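Local structure of arylalkylamine N-Acetyltransferase like 5b (4FD4) at residues P30-K42 / L189-P203. The protein probably transfers acyl groups from coenzyme A thioesters, such as acetyl-CoA, to the amino group of arylalkylamines such as serotonin and dopamine. Sequence-based numbering, arbitrary orientation.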
loop_
_atom_site.group_PDB
_atom_site.type_symbol
_atom_site.label_atom_id
_atom_site.label_comp_id
_atom_site.label_asym_id
_atom_site.label_seq_id
_atom_site.Cartn_x
_atom_site.Cartn_y
_atom_site.Cartn_z
ATOM N N PRO A 30 -3.096 -11.275 5.726
ATOM C CA PRO A 30 -3.427 -12.648 5.312
ATOM C C PRO A 30 -3.743 -12.772 3.831
ATOM O O PRO A 30 -3.753 -13.869 3.286
ATOM C CB PRO A 30 -4.680 -12.966 6.142
ATOM C CG PRO A 30 -4.559 -12.097 7.351
ATOM C CD PRO A 30 -3.951 -10.811 6.835
ATOM N N GLU A 31 -3.991 -11.658 3.192
ATOM C CA GLU A 31 -4.359 -11.692 1.825
ATOM C C GLU A 31 -3.451 -11.007 0.849
ATOM O O GLU A 31 -3.531 -11.286 -0.329
ATOM C CB GLU A 31 -5.739 -11.099 1.658
ATOM C CG GLU A 31 -6.805 -11.873 2.358
ATOM C CD GLU A 31 -7.001 -13.220 1.736
ATOM O OE1 GLU A 31 -7.133 -14.202 2.479
ATOM O OE2 GLU A 31 -7.007 -13.296 0.494
ATOM N N GLU A 32 -2.633 -10.099 1.322
ATOM C CA GLU A 32 -1.764 -9.292 0.450
ATOM C C GLU A 32 -0.851 -10.163 -0.410
ATOM O O GLU A 32 -0.085 -10.974 0.106
ATOM C CB GLU A 32 -0.943 -8.280 1.264
ATOM C CG GLU A 32 0.229 -7.627 0.513
ATOM C CD GLU A 32 -0.166 -7.014 -0.820
ATOM O OE1 GLU A 32 -1.283 -6.449 -0.928
ATOM O OE2 GLU A 32 0.652 -7.103 -1.764
ATOM N N GLY A 33 -0.951 -9.995 -1.724
ATOM C CA GLY A 33 -0.196 -10.810 -2.662
ATOM C C GLY A 33 1.301 -10.845 -2.394
ATOM O O GLY A 33 1.913 -11.911 -2.382
ATOM N N ILE A 34 1.902 -9.683 -2.173
ATOM C CA ILE A 34 3.338 -9.645 -1.916
ATOM C C ILE A 34 3.731 -10.492 -0.698
ATOM O O ILE A 34 4.549 -11.402 -0.817
ATOM C CB ILE A 34 3.868 -8.197 -1.816
ATOM C CG1 ILE A 34 3.742 -7.512 -3.184
ATOM C CG2 ILE A 34 5.321 -8.180 -1.351
ATOM C CD1 ILE A 34 4.074 -6.026 -3.180
ATOM N N THR A 35 3.130 -10.225 0.459
ATOM C CA THR A 35 3.498 -10.937 1.688
ATOM C C THR A 35 3.246 -12.462 1.658
ATOM O O THR A 35 4.100 -13.227 2.103
ATOM C CB THR A 35 2.917 -10.229 2.960
ATOM O OG1 THR A 35 2.707 -11.165 4.024
ATOM C CG2 THR A 35 1.625 -9.541 2.638
ATOM N N ILE A 36 2.114 -12.910 1.106
ATOM C CA ILE A 36 1.816 -14.357 1.109
ATOM C C ILE A 36 2.443 -15.156 -0.042
ATOM O O ILE A 36 2.459 -16.386 -0.010
ATOM C CB ILE A 36 0.294 -14.674 1.183
ATOM C CG1 ILE A 36 -0.410 -14.253 -0.106
ATOM C CG2 ILE A 36 -0.336 -14.017 2.410
ATOM C CD1 ILE A 36 -1.783 -14.887 -0.277
ATOM N N SER A 37 2.957 -14.472 -1.060
ATOM C CA SER A 37 3.618 -15.183 -2.154
ATOM C C SER A 37 5.095 -15.445 -1.851
ATOM O O SER A 37 5.785 -16.136 -2.611
ATOM C CB SER A 37 3.486 -14.403 -3.455
ATOM O OG SER A 37 4.407 -13.328 -3.493
ATOM N N TYR A 38 5.568 -14.900 -0.733
ATOM C CA TYR A 38 6.979 -14.967 -0.373
ATOM C C TYR A 38 7.446 -16.406 -0.201
ATOM O O TYR A 38 6.791 -17.220 0.457
ATOM C CB TYR A 38 7.251 -14.182 0.907
ATOM C CG TYR A 38 8.725 -13.995 1.240
ATOM C CD1 TYR A 38 9.578 -13.319 0.381
ATOM C CD2 TYR A 38 9.247 -14.459 2.430
ATOM C CE1 TYR A 38 10.923 -13.127 0.698
ATOM C CE2 TYR A 38 10.584 -14.280 2.757
ATOM C CZ TYR A 38 11.412 -13.616 1.889
ATOM O OH TYR A 38 12.733 -13.434 2.226
ATOM N N VAL A 39 8.603 -16.678 -0.796
ATOM C CA VAL A 39 9.219 -17.997 -0.865
ATOM C C VAL A 39 9.527 -18.670 0.478
ATOM O O VAL A 39 9.415 -19.895 0.593
ATOM C CB VAL A 39 10.493 -17.908 -1.733
ATOM C CG1 VAL A 39 11.561 -18.880 -1.252
ATOM C CG2 VAL A 39 10.144 -18.119 -3.198
ATOM N N HIS A 40 9.912 -17.892 1.488
ATOM C CA HIS A 40 10.333 -18.488 2.758
ATOM C C HIS A 40 9.312 -18.383 3.896
ATOM O O HIS A 40 9.671 -18.514 5.069
ATOM C CB HIS A 40 11.682 -17.919 3.213
ATOM C CG HIS A 40 12.756 -18.006 2.173
ATOM N ND1 HIS A 40 13.262 -19.207 1.722
ATOM C CD2 HIS A 40 13.422 -17.039 1.498
ATOM C CE1 HIS A 40 14.191 -18.975 0.812
ATOM N NE2 HIS A 40 14.307 -17.667 0.656
ATOM N N GLY A 41 8.045 -18.156 3.557
ATOM C CA GLY A 41 7.010 -18.026 4.570
ATOM C C GLY A 41 6.033 -16.899 4.277
ATOM O O GLY A 41 6.436 -15.786 3.906
ATOM N N LYS A 42 4.745 -17.178 4.448
ATOM C CA LYS A 42 3.712 -16.218 4.085
ATOM C C LYS A 42 3.399 -15.203 5.192
ATOM O O LYS A 42 2.759 -14.181 4.936
ATOM C CB LYS A 42 2.430 -16.952 3.666
ATOM C CG LYS A 42 1.818 -17.814 4.774
ATOM C CD LYS A 42 0.570 -18.561 4.296
ATOM C CE LYS A 42 0.865 -19.455 3.094
ATOM N NZ LYS A 42 0.540 -18.803 1.787
ATOM N N LEU A 189 5.005 -10.408 -10.680
ATOM C CA LEU A 189 5.588 -10.812 -9.405
ATOM C C LEU A 189 6.549 -12.000 -9.512
ATOM O O LEU A 189 7.653 -11.969 -8.956
ATOM C CB LEU A 189 4.481 -11.146 -8.407
ATOM C CG LEU A 189 4.519 -10.437 -7.055
ATOM C CD1 LEU A 189 3.698 -11.207 -6.037
ATOM C CD2 LEU A 189 5.947 -10.273 -6.582
ATOM N N GLY A 190 6.126 -13.051 -10.208
ATOM C CA GLY A 190 6.947 -14.247 -10.345
ATOM C C GLY A 190 8.195 -14.023 -11.185
ATOM O O GLY A 190 9.150 -14.798 -11.120
ATOM N N ASP A 191 8.190 -12.959 -11.981
ATOM C CA ASP A 191 9.359 -12.626 -12.786
ATOM C C ASP A 191 10.393 -11.793 -12.013
ATOM O O ASP A 191 11.503 -11.569 -12.501
ATOM C CB ASP A 191 8.946 -11.916 -14.077
ATOM C CG ASP A 191 8.195 -12.829 -15.033
ATOM O OD1 ASP A 191 8.298 -14.066 -14.886
ATOM O OD2 ASP A 191 7.504 -12.306 -15.937
ATOM N N TYR A 192 10.033 -11.340 -10.812
ATOM C CA TYR A 192 10.952 -10.541 -10.007
ATOM C C TYR A 192 12.197 -11.328 -9.602
ATOM O O TYR A 192 12.104 -12.486 -9.187
ATOM C CB TYR A 192 10.273 -9.961 -8.748
ATOM C CG TYR A 192 11.245 -9.218 -7.847
ATOM C CD1 TYR A 192 11.701 -7.942 -8.182
ATOM C CD2 TYR A 192 11.715 -9.791 -6.675
ATOM C CE1 TYR A 192 12.602 -7.258 -7.371
ATOM C CE2 TYR A 192 12.621 -9.111 -5.855
ATOM C CZ TYR A 192 13.057 -7.849 -6.214
ATOM O OH TYR A 192 13.939 -7.169 -5.412
ATOM N N ARG A 193 13.350 -10.676 -9.731
ATOM C CA ARG A 193 14.635 -11.221 -9.323
ATOM C C ARG A 193 15.398 -10.128 -8.588
ATOM O O ARG A 193 15.493 -9.012 -9.086
ATOM C CB ARG A 193 15.445 -11.625 -10.556
ATOM C CG ARG A 193 14.849 -12.749 -11.374
ATOM C CD ARG A 193 14.818 -14.037 -10.579
ATOM N NE ARG A 193 14.310 -15.126 -11.404
ATOM C CZ ARG A 193 13.018 -15.356 -11.609
ATOM N NH1 ARG A 193 12.108 -14.570 -11.042
ATOM N NH2 ARG A 193 12.634 -16.366 -12.381
ATOM N N ASP A 194 15.947 -10.424 -7.413
ATOM C CA ASP A 194 16.766 -9.422 -6.736
ATOM C C ASP A 194 18.160 -9.331 -7.387
ATOM O O ASP A 194 18.389 -9.926 -8.446
ATOM C CB ASP A 194 16.834 -9.665 -5.223
ATOM C CG ASP A 194 17.644 -10.895 -4.862
ATOM O OD1 ASP A 194 18.132 -11.585 -5.785
ATOM O OD2 ASP A 194 17.781 -11.169 -3.650
ATOM N N GLU A 195 19.075 -8.580 -6.778
ATOM C CA GLU A 195 20.408 -8.384 -7.362
ATOM C C GLU A 195 21.242 -9.671 -7.362
ATOM O O GLU A 195 22.206 -9.800 -8.125
ATOM C CB GLU A 195 21.160 -7.241 -6.667
ATOM C CG GLU A 195 21.836 -7.604 -5.351
ATOM C CD GLU A 195 20.889 -7.560 -4.162
ATOM O OE1 GLU A 195 19.709 -7.196 -4.350
ATOM O OE2 GLU A 195 21.327 -7.887 -3.036
ATOM N N LYS A 196 20.849 -10.621 -6.520
ATOM C CA LYS A 196 21.505 -11.923 -6.430
ATOM C C LYS A 196 21.042 -12.835 -7.548
ATOM O O LYS A 196 21.627 -13.893 -7.780
ATOM C CB LYS A 196 21.180 -12.588 -5.088
ATOM C CG LYS A 196 22.121 -12.240 -3.944
ATOM C CD LYS A 196 22.745 -10.865 -4.123
ATOM C CE LYS A 196 23.787 -10.582 -3.041
ATOM N NZ LYS A 196 24.557 -9.323 -3.304
ATOM N N GLY A 197 19.977 -12.428 -8.232
ATOM C CA GLY A 197 19.358 -13.253 -9.254
ATOM C C GLY A 197 18.318 -14.204 -8.685
ATOM O O GLY A 197 17.832 -15.091 -9.383
ATOM N N GLU A 198 17.960 -14.009 -7.420
ATOM C CA GLU A 198 17.063 -14.929 -6.724
ATOM C C GLU A 198 15.581 -14.616 -6.936
ATOM O O GLU A 198 15.152 -13.458 -6.808
ATOM C CB GLU A 198 17.382 -14.920 -5.230
ATOM C CG GLU A 198 16.745 -16.054 -4.444
ATOM C CD GLU A 198 17.258 -16.129 -3.012
ATOM O OE1 GLU A 198 16.618 -16.832 -2.195
ATOM O OE2 GLU A 198 18.300 -15.497 -2.706
ATOM N N LYS A 199 14.809 -15.635 -7.228
ATOM C CA LYS A 199 13.378 -15.582 -7.300
ATOM C C LYS A 199 12.784 -15.658 -5.917
ATOM O O LYS A 199 12.938 -16.651 -5.266
ATOM C CB LYS A 199 12.900 -16.784 -8.070
ATOM C CG LYS A 199 11.480 -16.719 -8.483
ATOM C CD LYS A 199 10.965 -18.080 -8.738
ATOM C CE LYS A 199 9.505 -18.060 -8.773
ATOM N NZ LYS A 199 9.026 -17.320 -9.915
ATOM N N LEU A 200 12.084 -14.620 -5.472
ATOM C CA LEU A 200 11.690 -14.547 -4.066
ATOM C C LEU A 200 10.185 -14.623 -3.840
ATOM O O LEU A 200 9.731 -14.765 -2.710
ATOM C CB LEU A 200 12.246 -13.273 -3.435
ATOM C CG LEU A 200 13.731 -13.308 -3.097
ATOM C CD1 LEU A 200 14.249 -11.911 -2.801
ATOM C CD2 LEU A 200 13.986 -14.250 -1.930
ATOM N N PHE A 201 9.418 -14.525 -4.915
ATOM C CA PHE A 201 7.973 -14.530 -4.796
ATOM C C PHE A 201 7.353 -15.527 -5.751
ATOM O O PHE A 201 7.714 -15.584 -6.922
ATOM C CB PHE A 201 7.420 -13.125 -5.034
ATOM C CG PHE A 201 7.936 -12.109 -4.053
ATOM C CD1 PHE A 201 7.314 -11.934 -2.825
ATOM C CD2 PHE A 201 9.053 -11.344 -4.349
ATOM C CE1 PHE A 201 7.785 -11.003 -1.917
ATOM C CE2 PHE A 201 9.538 -10.412 -3.442
ATOM C CZ PHE A 201 8.903 -10.238 -2.227
ATOM N N GLU A 202 6.412 -16.305 -5.231
ATOM C CA GLU A 202 5.768 -17.366 -5.987
ATOM C C GLU A 202 4.267 -17.310 -5.764
ATOM O O GLU A 202 3.724 -18.083 -4.977
ATOM C CB GLU A 202 6.301 -18.722 -5.525
ATOM C CG GLU A 202 6.549 -19.726 -6.644
ATOM C CD GLU A 202 7.775 -20.589 -6.383
ATOM O OE1 GLU A 202 8.662 -20.637 -7.260
ATOM O OE2 GLU A 202 7.855 -21.215 -5.304
ATOM N N PRO A 203 3.584 -16.387 -6.455
ATOM C CA PRO A 203 2.144 -16.247 -6.219
ATOM C C PRO A 203 1.380 -17.489 -6.677
ATOM O O PRO A 203 1.431 -17.848 -7.864
ATOM C CB PRO A 203 1.761 -15.026 -7.074
ATOM C CG PRO A 203 2.823 -14.946 -8.129
ATOM C CD PRO A 203 4.075 -15.481 -7.510
#
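Ser37 and Val39 bind the backbone of 200-202 through two hydrogen bonds that flank Tyr38 and Phe201, an isolated beta bridge. Glu202 N donates to Ser37 O over 2.7 Å, almost straight at 171°, and Val39 N donates to Leu200 O over 2.9 Å; Tyr38 and Phe201 thus form an antiparallel, non-hydrogen-bonded pair.

The side chains beside the bridge pack mainly through rings and methyls. The Phe201 ring turns its edge to Ile34 O and Ser37 OG, with CE1 3.4 Å from Ile34 O. A flat ring suits this place, its C-H edge meeting the carbonyl oxygen; CE1 also touches Ile34 CG2 at 3.8 Å. With CG anti to the backbone N (chi1 -170°), the Tyr38 ring swings alongside Leu200, and its CD1 comes 3.7 Å from Phe201 CE1, the two ring planes inclined at 56°. The Tyr38 hydroxyl is bound by Asp103 of helix 99-115, against which Leu200 and Phe201 also pack.

Ser37 is small enough to fit between Leu189 and Pro203: its CB lies 3.6 Å from Pro203 CA, while OG, whose proton can go weakly to either Gly33 O or Ile34 O, sits 3.4 Å from Leu189 CD1. Beta-branched Val39 covers the bonded carbonyl of Leu200 with CG2. Glu32, the N-cap, caps the first turn by accepting from Ile34 N through OE2 (2.9 Å).

The arrangement joins a short helix following helix 17-28 to the long loop between the last two strands, 182-188 and 209-216, of a GNAT acetyltransferase fold.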